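Local coordinates for peptidase S9 prolyl oligopeptidase catalytic domain-containing protein (Pyrococcus horikoshii, PDB 4HXF), which probably acts as an acylaminoacyl-type serine peptidase of the prolyl oligopeptidase family, assembling into a self-compartmentalizing hexamer that selects its substrates, at residues Met63-Asp69 with Ile109-Ser115; Lys594-Phe599 with Phe611-Leu617; Asp130-Glu134 with Phe146-Glu150. One frame throughout, in Å; residues are numbered along the deposited sequence.

Interaction 1 of 3, residues Met63-Asp69 with Ile109-Ser115; sequences MPRISPD and IEWNQDS
This is a blade-to-blade contact of the beta-propeller domain: the inner strands of two successive four-stranded blades, 62-66 and 106-111, run side by side with the turns that follow them. Strand 63-66 and strand 109-111 are nearly parallel (9°), their axes 7.4 Å apart at closest, too far for backbone pairing; side chains bridge the gap. Arg65 lies nearest Glu110 (CA-CA 6.8 Å) and Ser67 nearest Ser115 (5.2 Å). Arg65, with chi1 and chi2 both m, folds so that its NE donates to Ile109 O (3.0 Å), while water 1 joins its NH2 (3.0 Å) to Ile109 O (3.2 Å). In return Trp111 (chi1 m, chi2 104°) sends NE1 to Arg65 O (2.9 Å). A long, charged donor and a wide aromatic with one N-H suit this gap, each reaching a carbonyl on the facing strand. The indole also receives a CH-pi contact, Ser67 CA lying 3.6 Å from the centroid of its five-membered ring, and Pro68 CD packs 3.6 Å from Trp111 CB. Farther back, Met63 CE meets Ile109 CG1 at 3.4 Å. Beyond the strands, Ser67-Pro68-Asp69 has the Ser-Pro-Asp signature of WD40-like repeats, with Ser67 OG hydrogen-bonded to Asp69 OD1 (2.5 Å). Asn112 to Ser115 is a type I beta turn, and within it Asn112 OD1 accepts from Asp114 N (2.9 Å), an Asx turn; Ser115 OG accepts from Asp69 N (3.0 Å). Trp111 also packs on Ala74 of strand 72-77, Pro64 and Ile66 face strand 26-35 of the preceding blade, and Arg65 NH1 forms a salt bridge with Asp19 of strand 16-23 in that blade.

Interaction 2 of 3, residues Lys594-Phe599 with Phe611-Leu617; sequences KLFMEF and FDVEKIL
Two helices meet here almost at a right angle: after helix 586-605, which packs against the central sheet of the alpha/beta-hydrolase domain, the chain doubles back and its C-terminal helix 613-617 crosses at 100°, the axes of the two short segments 10.8 Å apart at closest. Cohesion is apolar. Leu595 CD2 is a hub, 3.5 Å from Val613 CG2, 3.5 Å from Leu617 CD1 and 4.1 Å from Phe611 CE2, the slim leucine branch fitting between them. Phe611, in the extended lead-in (phi/psi -156/86), has chi1 t and lies against the helix, and Phe599, also chi1 t, directs its edge at the face of Phe611: a T-shaped pair, centroids 5.3 Å apart, planes at 70°. Asp612 is the N-cap, its OD2 taking weak bonds from Glu614 N (3.2 Å) and Lys615 N (3.3 Å). The patch is sealed by a second subunit, whose Phe131 packs on Leu595 and Leu617 and whose Phe133 packs on Phe611 and Val613. The aliphatic parts of two charged residues cover apolar partners: Lys594 CG lies 4.0 Å from Leu617 CG, and Glu598 CG 3.5 Å from Ile616 CG2, while Lys594 NZ closes an intrahelical salt bridge to Glu598 OE2 at 3.0 Å.

Interaction 3 of 3, residues Asp130-Glu134 with Phe146-Glu150; sequences DFIFE and FFDGE
Asp130, just before strand 131-134, turns to another subunit: its carboxylate forms salt bridges with Arg587 and Lys591 of the second subunit. Phe131 points away from segment 146-150, and its ring meets that of Phe573 of the second subunit; its O and Asp148 OD1 each lie 2.7 Å from water 2. Ile132 (CA 5.2 Å from that of Asp148) points inward, and its CD1 sits over the Phe146 ring, 3.8 Å from the centroid, a CH-pi contact well served by a slender branched side chain. Throughout, residues 131-134 are extended and pair as an antiparallel strand with one of the second subunit, so the sheet continues across the interface, while the facing segment makes a type I' beta turn from Phe147 to Glu150, closed by Glu150 N to Phe147 O (2.9 Å). Its central residues have positive phi, Asp148 at 53/44 and Gly149 at 76/19, a conformation most easily adopted by glycine or by Asn and Asp. Phe133 N then donates to Asp148 OD1 (3.1 Å), Asp148 having chi1 t; its OD2 accepts from Glu127 N, and a magnesium ion lies about 4 Å from its side chain. Last, Glu134 (chi1 t, chi2 p) brings OE2 to a weak bond from Gly149 N (3.4 Å) and, through water 3 (2.6 Å from Glu134 OE2), to Asp148 N (2.8 Å from the water), while its OE1 pairs with Arg172 and Asp136 N.

Along the chain the three contacts are in series: interaction 1, then 3, then 2. Interaction 1 joins the inner strands of two neighbouring propeller blades, and interaction 3 belongs to the excursion between strands 117-124 and 151-158 of the second of those blades, their centres about 33 Å apart. Interaction 2 closes the chain in the hydrolase domain, its centre about 48 Å from that of interaction 1, on the opposite side of the chain's centre, and about 38 Å from that of interaction 3. None touches another within the chain, yet 2 and 3 meet between subunits: Phe131 and Phe133 of one copy pack on interaction 2 residues of a second subunit, so this excursion contributes to an interface between subunits of the hexamer.

Interaction 1 of 3, residues Met63-Asp69 with Ile109-Ser115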
loop_
_atom_site.group_PDB
_atom_site.type_symbol
_atom_site.label_atom_id
_atom_site.label_comp_id
_atom_site.label_asym_id
_atom_site.label_seq_id
_atom_site.Cartn_x
_atom_site.Cartn_y
_atom_site.Cartn_z
ATOM N N MET A 63 -26.021 -5.281 -18.099
ATOM C CA MET A 63 -26.171 -6.166 -19.237
ATOM C C MET A 63 -26.869 -7.451 -18.871
ATOM O O MET A 63 -26.386 -8.551 -19.248
ATOM C CB MET A 63 -24.790 -6.401 -19.855
ATOM C CG MET A 63 -24.104 -5.091 -20.352
ATOM S SD MET A 63 -22.715 -5.480 -21.479
ATOM C CE MET A 63 -23.455 -6.759 -22.445
ATOM N N PRO A 64 -28.088 -7.402 -18.257
ATOM C CA PRO A 64 -28.822 -8.622 -17.981
ATOM C C PRO A 64 -29.258 -9.320 -19.280
ATOM O O PRO A 64 -29.799 -8.699 -20.200
ATOM C CB PRO A 64 -30.081 -8.145 -17.230
ATOM C CG PRO A 64 -30.287 -6.705 -17.724
ATOM C CD PRO A 64 -28.888 -6.210 -17.903
ATOM N N ARG A 65 -28.996 -10.645 -19.363
ATOM C CA ARG A 65 -29.481 -11.415 -20.514
ATOM C C ARG A 65 -30.075 -12.641 -20.006
ATOM O O ARG A 65 -29.361 -13.522 -19.389
ATOM C CB ARG A 65 -28.271 -11.806 -21.410
ATOM C CG ARG A 65 -27.467 -10.541 -21.892
ATOM C CD ARG A 65 -28.342 -9.753 -22.906
ATOM N NE ARG A 65 -27.589 -8.620 -23.443
ATOM C CZ ARG A 65 -27.596 -7.348 -22.935
ATOM N NH1 ARG A 65 -28.382 -7.016 -21.888
ATOM N NH2 ARG A 65 -26.897 -6.394 -23.515
ATOM N N ILE A 66 -31.380 -12.784 -20.072
ATOM C CA ILE A 66 -32.058 -13.956 -19.600
ATOM C C ILE A 66 -31.959 -15.122 -20.591
ATOM O O ILE A 66 -32.214 -14.977 -21.799
ATOM C CB ILE A 66 -33.547 -13.662 -19.294
ATOM C CG1 ILE A 66 -33.605 -12.474 -18.309
ATOM C CG2 ILE A 66 -34.282 -14.945 -18.838
ATOM C CD1 ILE A 66 -35.093 -11.974 -18.105
ATOM N N SER A 67 -31.601 -16.309 -20.136
ATOM C CA SER A 67 -31.450 -17.429 -21.091
ATOM C C SER A 67 -32.840 -17.799 -21.700
ATOM O O SER A 67 -33.894 -17.616 -21.073
ATOM C CB SER A 67 -30.833 -18.656 -20.403
ATOM O OG SER A 67 -31.764 -19.186 -19.431
ATOM N N PRO A 68 -32.838 -18.327 -22.939
ATOM C CA PRO A 68 -34.082 -18.657 -23.641
ATOM C C PRO A 68 -34.987 -19.552 -22.825
ATOM O O PRO A 68 -36.242 -19.350 -22.884
ATOM C CB PRO A 68 -33.577 -19.336 -24.913
ATOM C CG PRO A 68 -32.365 -18.614 -25.203
ATOM C CD PRO A 68 -31.673 -18.307 -23.865
ATOM N N ASP A 69 -34.414 -20.483 -22.054
ATOM C CA ASP A 69 -35.164 -21.435 -21.226
ATOM C C ASP A 69 -35.698 -20.836 -19.938
ATOM O O ASP A 69 -36.427 -21.497 -19.206
ATOM C CB ASP A 69 -34.410 -22.787 -21.038
ATOM C CG ASP A 69 -33.119 -22.609 -20.161
ATOM O OD1 ASP A 69 -32.889 -21.463 -19.640
ATOM O OD2 ASP A 69 -32.422 -23.639 -20.039
ATOM N N ILE A 109 -23.163 -9.228 -25.303
ATOM C CA ILE A 109 -23.359 -10.653 -24.997
ATOM C C ILE A 109 -24.766 -11.063 -25.368
ATOM O O ILE A 109 -25.688 -10.323 -25.096
ATOM C CB ILE A 109 -23.051 -11.121 -23.524
ATOM C CG1 ILE A 109 -23.685 -10.171 -22.482
ATOM C CG2 ILE A 109 -21.497 -11.134 -23.313
ATOM C CD1 ILE A 109 -23.603 -10.760 -21.063
ATOM N N GLU A 110 -24.922 -12.216 -25.983
ATOM C CA GLU A 110 -26.234 -12.747 -26.396
ATOM C C GLU A 110 -26.281 -14.254 -26.264
ATOM O O GLU A 110 -25.365 -14.971 -26.795
ATOM C CB GLU A 110 -26.505 -12.394 -27.919
ATOM C CG GLU A 110 -27.766 -12.865 -28.523
ATOM C CD GLU A 110 -27.919 -12.819 -30.117
ATOM O OE1 GLU A 110 -27.048 -12.541 -30.844
ATOM O OE2 GLU A 110 -28.993 -13.205 -30.563
ATOM N N TRP A 111 -27.370 -14.781 -25.672
ATOM C CA TRP A 111 -27.524 -16.257 -25.659
ATOM C C TRP A 111 -27.851 -16.848 -26.960
ATOM O O TRP A 111 -28.731 -16.336 -27.710
ATOM C CB TRP A 111 -28.655 -16.630 -24.721
ATOM C CG TRP A 111 -28.365 -16.436 -23.278
ATOM C CD1 TRP A 111 -28.802 -15.431 -22.462
ATOM C CD2 TRP A 111 -27.598 -17.348 -22.426
ATOM N NE1 TRP A 111 -28.368 -15.639 -21.156
ATOM C CE2 TRP A 111 -27.682 -16.818 -21.080
ATOM C CE3 TRP A 111 -26.890 -18.504 -22.648
ATOM C CZ2 TRP A 111 -27.028 -17.404 -20.001
ATOM C CZ3 TRP A 111 -26.262 -19.117 -21.552
ATOM C CH2 TRP A 111 -26.338 -18.627 -20.262
ATOM N N ASN A 112 -27.282 -18.028 -27.218
ATOM C CA ASN A 112 -27.796 -18.972 -28.200
ATOM C C ASN A 112 -29.112 -19.540 -27.695
ATOM O O ASN A 112 -29.378 -19.612 -26.454
ATOM C CB ASN A 112 -26.743 -20.037 -28.386
ATOM C CG ASN A 112 -27.074 -21.060 -29.510
ATOM O OD1 ASN A 112 -27.719 -22.093 -29.266
ATOM N ND2 ASN A 112 -26.703 -20.708 -30.741
ATOM N N GLN A 113 -29.896 -20.012 -28.641
ATOM C CA GLN A 113 -31.155 -20.715 -28.373
ATOM C C GLN A 113 -30.993 -21.920 -27.424
ATOM O O GLN A 113 -31.969 -22.334 -26.786
ATOM C CB GLN A 113 -31.754 -21.143 -29.720
ATOM C CG GLN A 113 -30.982 -22.279 -30.431
ATOM C CD GLN A 113 -31.481 -22.555 -31.907
ATOM O OE1 GLN A 113 -32.553 -22.058 -32.337
ATOM N NE2 GLN A 113 -30.711 -23.339 -32.648
ATOM N N ASP A 114 -29.800 -22.509 -27.320
ATOM C CA ASP A 114 -29.545 -23.633 -26.403
ATOM C C ASP A 114 -29.407 -23.334 -24.926
ATOM O O ASP A 114 -29.271 -24.256 -24.124
ATOM C CB ASP A 114 -28.318 -24.418 -26.884
ATOM C CG ASP A 114 -26.979 -23.656 -26.773
ATOM O OD1 ASP A 114 -26.831 -22.575 -26.174
ATOM O OD2 ASP A 114 -26.022 -24.212 -27.349
ATOM N N SER A 115 -29.440 -22.044 -24.576
ATOM C CA SER A 115 -29.237 -21.617 -23.176
ATOM C C SER A 115 -27.936 -22.132 -22.564
ATOM O O SER A 115 -27.839 -22.283 -21.339
ATOM C CB SER A 115 -30.414 -21.981 -22.290
ATOM O OG SER A 115 -31.692 -21.451 -22.764
HETATM O O HOH W 1 -25.745 -7.252 -26.116
#

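Interaction 2 of 3, residues Lys594-Phe599 with Phe611-Leu617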
loop_
_atom_site.group_PDB
_atom_site.type_symbol
_atom_site.label_atom_id
_atom_site.label_comp_id
_atom_site.label_asym_id
_atom_site.label_seq_id
_atom_site.Cartn_x
_atom_site.Cartn_y
_atom_site.Cartn_z
ATOM N N LYS A 594 -24.411 23.800 -13.225
ATOM C CA LYS A 594 -24.353 25.003 -12.429
ATOM C C LYS A 594 -23.795 26.150 -13.312
ATOM O O LYS A 594 -24.290 27.312 -13.316
ATOM C CB LYS A 594 -23.432 24.756 -11.248
ATOM C CG LYS A 594 -23.250 26.002 -10.400
ATOM C CD LYS A 594 -24.548 26.556 -9.818
ATOM C CE LYS A 594 -24.315 27.587 -8.705
ATOM N NZ LYS A 594 -25.546 28.282 -8.191
ATOM N N LEU A 595 -22.798 25.839 -14.182
ATOM C CA LEU A 595 -22.282 26.830 -15.171
ATOM C C LEU A 595 -23.386 27.323 -16.108
ATOM O O LEU A 595 -23.537 28.518 -16.367
ATOM C CB LEU A 595 -21.134 26.285 -16.037
ATOM C CG LEU A 595 -19.762 26.038 -15.422
ATOM C CD1 LEU A 595 -18.860 25.268 -16.391
ATOM C CD2 LEU A 595 -19.168 27.418 -15.058
ATOM N N PHE A 596 -24.161 26.364 -16.619
ATOM C CA PHE A 596 -25.200 26.650 -17.560
ATOM C C PHE A 596 -26.205 27.589 -16.911
ATOM O O PHE A 596 -26.580 28.637 -17.472
ATOM C CB PHE A 596 -25.844 25.325 -17.939
ATOM C CG PHE A 596 -26.983 25.387 -18.966
ATOM C CD1 PHE A 596 -26.751 25.082 -20.298
ATOM C CD2 PHE A 596 -28.299 25.639 -18.568
ATOM C CE1 PHE A 596 -27.767 25.131 -21.229
ATOM C CE2 PHE A 596 -29.338 25.613 -19.476
ATOM C CZ PHE A 596 -29.053 25.416 -20.829
ATOM N N MET A 597 -26.684 27.241 -15.723
ATOM C CA MET A 597 -27.716 28.061 -15.127
ATOM C C MET A 597 -27.175 29.432 -14.739
ATOM O O MET A 597 -27.879 30.427 -14.960
ATOM C CB MET A 597 -28.486 27.309 -13.985
ATOM C CG MET A 597 -27.705 26.965 -12.765
ATOM S SD MET A 597 -28.449 25.533 -11.806
ATOM C CE MET A 597 -28.619 26.531 -10.358
ATOM N N GLU A 598 -25.964 29.493 -14.225
ATOM C CA GLU A 598 -25.441 30.785 -13.836
ATOM C C GLU A 598 -25.095 31.727 -14.964
ATOM O O GLU A 598 -25.285 32.935 -14.848
ATOM C CB GLU A 598 -24.226 30.648 -12.915
ATOM C CG GLU A 598 -24.569 30.050 -11.549
ATOM C CD GLU A 598 -25.624 30.863 -10.799
ATOM O OE1 GLU A 598 -25.524 32.133 -10.844
ATOM O OE2 GLU A 598 -26.593 30.248 -10.219
ATOM N N PHE A 599 -24.674 31.187 -16.091
ATOM C CA PHE A 599 -24.421 32.026 -17.293
ATOM C C PHE A 599 -25.693 32.695 -17.737
ATOM O O PHE A 599 -25.748 33.886 -17.937
ATOM C CB PHE A 599 -23.751 31.256 -18.394
ATOM C CG PHE A 599 -23.172 32.118 -19.463
ATOM C CD1 PHE A 599 -21.952 32.756 -19.229
ATOM C CD2 PHE A 599 -23.869 32.353 -20.665
ATOM C CE1 PHE A 599 -21.397 33.538 -20.227
ATOM C CE2 PHE A 599 -23.350 33.222 -21.606
ATOM C CZ PHE A 599 -22.100 33.796 -21.393
ATOM N N PHE A 611 -17.434 36.991 -15.569
ATOM C CA PHE A 611 -17.930 35.726 -15.128
ATOM C C PHE A 611 -16.831 35.083 -14.242
ATOM O O PHE A 611 -16.062 34.263 -14.690
ATOM C CB PHE A 611 -18.366 34.889 -16.321
ATOM C CG PHE A 611 -19.278 33.742 -15.998
ATOM C CD1 PHE A 611 -20.630 33.925 -15.675
ATOM C CD2 PHE A 611 -18.825 32.495 -16.025
ATOM C CE1 PHE A 611 -21.453 32.888 -15.376
ATOM C CE2 PHE A 611 -19.699 31.413 -15.788
ATOM C CZ PHE A 611 -21.036 31.636 -15.417
ATOM N N ASP A 612 -16.861 35.435 -12.961
ATOM C CA ASP A 612 -15.862 34.935 -11.992
ATOM C C ASP A 612 -16.254 33.531 -11.598
ATOM O O ASP A 612 -17.006 33.314 -10.648
ATOM C CB ASP A 612 -15.841 35.807 -10.757
ATOM C CG ASP A 612 -14.684 35.412 -9.790
ATOM O OD1 ASP A 612 -14.280 36.281 -8.984
ATOM O OD2 ASP A 612 -14.179 34.240 -9.882
ATOM N N VAL A 613 -15.821 32.556 -12.366
ATOM C CA VAL A 613 -16.263 31.176 -12.171
ATOM C C VAL A 613 -15.840 30.624 -10.769
ATOM O O VAL A 613 -16.511 29.797 -10.194
ATOM C CB VAL A 613 -15.730 30.349 -13.358
ATOM C CG1 VAL A 613 -14.213 30.033 -13.219
ATOM C CG2 VAL A 613 -16.584 29.173 -13.580
ATOM N N GLU A 614 -14.737 31.106 -10.206
ATOM C CA GLU A 614 -14.307 30.603 -8.884
ATOM C C GLU A 614 -15.405 30.934 -7.812
ATOM O O GLU A 614 -15.908 30.047 -7.071
ATOM C CB GLU A 614 -12.947 31.222 -8.529
ATOM N N LYS A 615 -15.837 32.201 -7.843
ATOM C CA LYS A 615 -16.857 32.754 -6.932
ATOM C C LYS A 615 -18.226 32.163 -7.220
ATOM O O LYS A 615 -18.908 31.653 -6.299
ATOM C CB LYS A 615 -16.888 34.280 -7.060
ATOM C CG LYS A 615 -17.691 34.994 -5.992
ATOM N N ILE A 616 -18.603 32.181 -8.515
ATOM C CA ILE A 616 -19.957 31.802 -8.956
ATOM C C ILE A 616 -20.183 30.319 -8.628
ATOM O O ILE A 616 -21.301 29.954 -8.225
ATOM C CB ILE A 616 -20.188 32.087 -10.484
ATOM C CG1 ILE A 616 -20.148 33.599 -10.784
ATOM C CG2 ILE A 616 -21.470 31.449 -10.954
ATOM C CD1 ILE A 616 -20.049 33.933 -12.269
ATOM N N LEU A 617 -19.142 29.480 -8.753
ATOM C CA LEU A 617 -19.272 28.028 -8.488
ATOM C C LEU A 617 -18.978 27.575 -7.055
ATOM O O LEU A 617 -19.399 26.484 -6.681
ATOM C CB LEU A 617 -18.479 27.171 -9.513
ATOM C CG LEU A 617 -19.328 26.578 -10.654
ATOM C CD1 LEU A 617 -19.782 27.655 -11.658
ATOM C CD2 LEU A 617 -18.590 25.410 -11.330
#

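Interaction 3 of 3, residues Asp130-Glu134 with Phe146-Glu150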
loop_
_atom_site.group_PDB
_atom_site.type_symbol
_atom_site.label_atom_id
_atom_site.label_comp_id
_atom_site.label_asym_id
_atom_site.label_seq_id
_atom_site.Cartn_x
_atom_site.Cartn_y
_atom_site.Cartn_z
ATOM N N ASP A 130 3.123 4.026 -25.580
ATOM C CA ASP A 130 3.643 5.392 -25.919
ATOM C C ASP A 130 3.007 6.039 -27.136
ATOM O O ASP A 130 2.938 7.280 -27.230
ATOM C CB ASP A 130 5.131 5.364 -26.145
ATOM C CG ASP A 130 5.865 4.942 -24.851
ATOM O OD1 ASP A 130 5.602 5.570 -23.813
ATOM O OD2 ASP A 130 6.519 3.884 -24.890
ATOM N N PHE A 131 2.508 5.229 -28.087
ATOM C CA PHE A 131 1.925 5.795 -29.331
ATOM C C PHE A 131 0.827 4.896 -29.931
ATOM O O PHE A 131 0.813 3.668 -29.759
ATOM C CB PHE A 131 2.949 6.153 -30.407
ATOM C CG PHE A 131 3.603 4.965 -31.123
ATOM C CD1 PHE A 131 4.604 4.250 -30.520
ATOM C CD2 PHE A 131 3.149 4.559 -32.383
ATOM C CE1 PHE A 131 5.187 3.167 -31.134
ATOM C CE2 PHE A 131 3.742 3.469 -33.048
ATOM C CZ PHE A 131 4.791 2.786 -32.419
ATOM N N ILE A 132 -0.144 5.565 -30.498
ATOM C CA ILE A 132 -1.223 5.045 -31.334
ATOM C C ILE A 132 -0.710 4.995 -32.739
ATOM O O ILE A 132 0.015 5.917 -33.197
ATOM C CB ILE A 132 -2.392 6.046 -31.234
ATOM C CG1 ILE A 132 -2.941 6.041 -29.779
ATOM C CG2 ILE A 132 -3.475 5.762 -32.247
ATOM C CD1 ILE A 132 -3.335 7.414 -29.338
ATOM N N PHE A 133 -0.964 3.944 -33.513
ATOM C CA PHE A 133 -0.563 3.888 -34.877
ATOM C C PHE A 133 -1.736 3.554 -35.754
ATOM O O PHE A 133 -2.487 2.590 -35.395
ATOM C CB PHE A 133 0.477 2.819 -35.085
ATOM C CG PHE A 133 1.108 2.858 -36.411
ATOM C CD1 PHE A 133 2.044 3.845 -36.719
ATOM C CD2 PHE A 133 0.742 1.978 -37.411
ATOM C CE1 PHE A 133 2.555 3.884 -37.992
ATOM C CE2 PHE A 133 1.220 2.081 -38.698
ATOM C CZ PHE A 133 2.162 3.014 -38.979
ATOM N N GLU A 134 -1.962 4.305 -36.792
ATOM C CA GLU A 134 -3.188 4.125 -37.615
ATOM C C GLU A 134 -2.762 4.042 -39.091
ATOM O O GLU A 134 -2.043 4.899 -39.664
ATOM C CB GLU A 134 -4.212 5.197 -37.348
ATOM C CG GLU A 134 -5.550 5.047 -38.052
ATOM C CD GLU A 134 -6.234 3.768 -37.573
ATOM O OE1 GLU A 134 -6.346 2.866 -38.473
ATOM O OE2 GLU A 134 -6.552 3.581 -36.351
ATOM N N PHE A 146 -9.199 6.462 -29.521
ATOM C CA PHE A 146 -8.367 6.216 -30.724
ATOM C C PHE A 146 -8.515 4.750 -31.100
ATOM O O PHE A 146 -8.387 3.849 -30.238
ATOM C CB PHE A 146 -6.900 6.569 -30.544
ATOM C CG PHE A 146 -6.642 8.022 -30.458
ATOM C CD1 PHE A 146 -6.701 8.698 -29.233
ATOM C CD2 PHE A 146 -6.427 8.762 -31.611
ATOM C CE1 PHE A 146 -6.427 10.059 -29.132
ATOM C CE2 PHE A 146 -6.204 10.133 -31.527
ATOM C CZ PHE A 146 -6.144 10.786 -30.274
ATOM N N PHE A 147 -8.741 4.473 -32.398
ATOM C CA PHE A 147 -8.860 3.083 -32.764
ATOM C C PHE A 147 -7.608 2.260 -32.636
ATOM O O PHE A 147 -7.690 1.063 -32.354
ATOM C CB PHE A 147 -9.422 2.979 -34.209
ATOM C CG PHE A 147 -10.946 3.114 -34.294
ATOM C CD1 PHE A 147 -11.562 3.986 -35.210
ATOM C CD2 PHE A 147 -11.732 2.265 -33.579
ATOM C CE1 PHE A 147 -12.911 4.011 -35.321
ATOM C CE2 PHE A 147 -13.126 2.256 -33.700
ATOM C CZ PHE A 147 -13.719 3.119 -34.613
ATOM N N ASP A 148 -6.452 2.831 -32.923
ATOM C CA ASP A 148 -5.229 2.095 -32.751
ATOM C C ASP A 148 -5.218 0.723 -33.465
ATOM O O ASP A 148 -4.865 -0.264 -32.842
ATOM C CB ASP A 148 -4.957 2.008 -31.253
ATOM C CG ASP A 148 -3.484 1.703 -30.920
ATOM O OD1 ASP A 148 -2.563 1.911 -31.743
ATOM O OD2 ASP A 148 -3.421 1.122 -29.833
ATOM N N GLY A 149 -5.711 0.755 -34.690
ATOM C CA GLY A 149 -5.730 -0.444 -35.518
ATOM C C GLY A 149 -6.845 -1.433 -35.119
ATOM O O GLY A 149 -6.734 -2.566 -35.512
ATOM N N GLU A 150 -7.894 -1.006 -34.390
ATOM C CA GLU A 150 -8.925 -1.890 -33.874
ATOM C C GLU A 150 -9.446 -2.890 -34.923
ATOM O O GLU A 150 -9.802 -2.423 -36.006
ATOM C CB GLU A 150 -10.093 -1.037 -33.397
ATOM C CG GLU A 150 -11.286 -1.828 -32.823
ATOM C CD GLU A 150 -12.230 -0.933 -32.018
ATOM O OE1 GLU A 150 -11.740 -0.075 -31.193
ATOM O OE2 GLU A 150 -13.457 -1.161 -32.226
HETATM O O HOH W 2 -0.173 1.292 -30.630
HETATM O O HOH W 3 -6.061 5.201 -34.328
#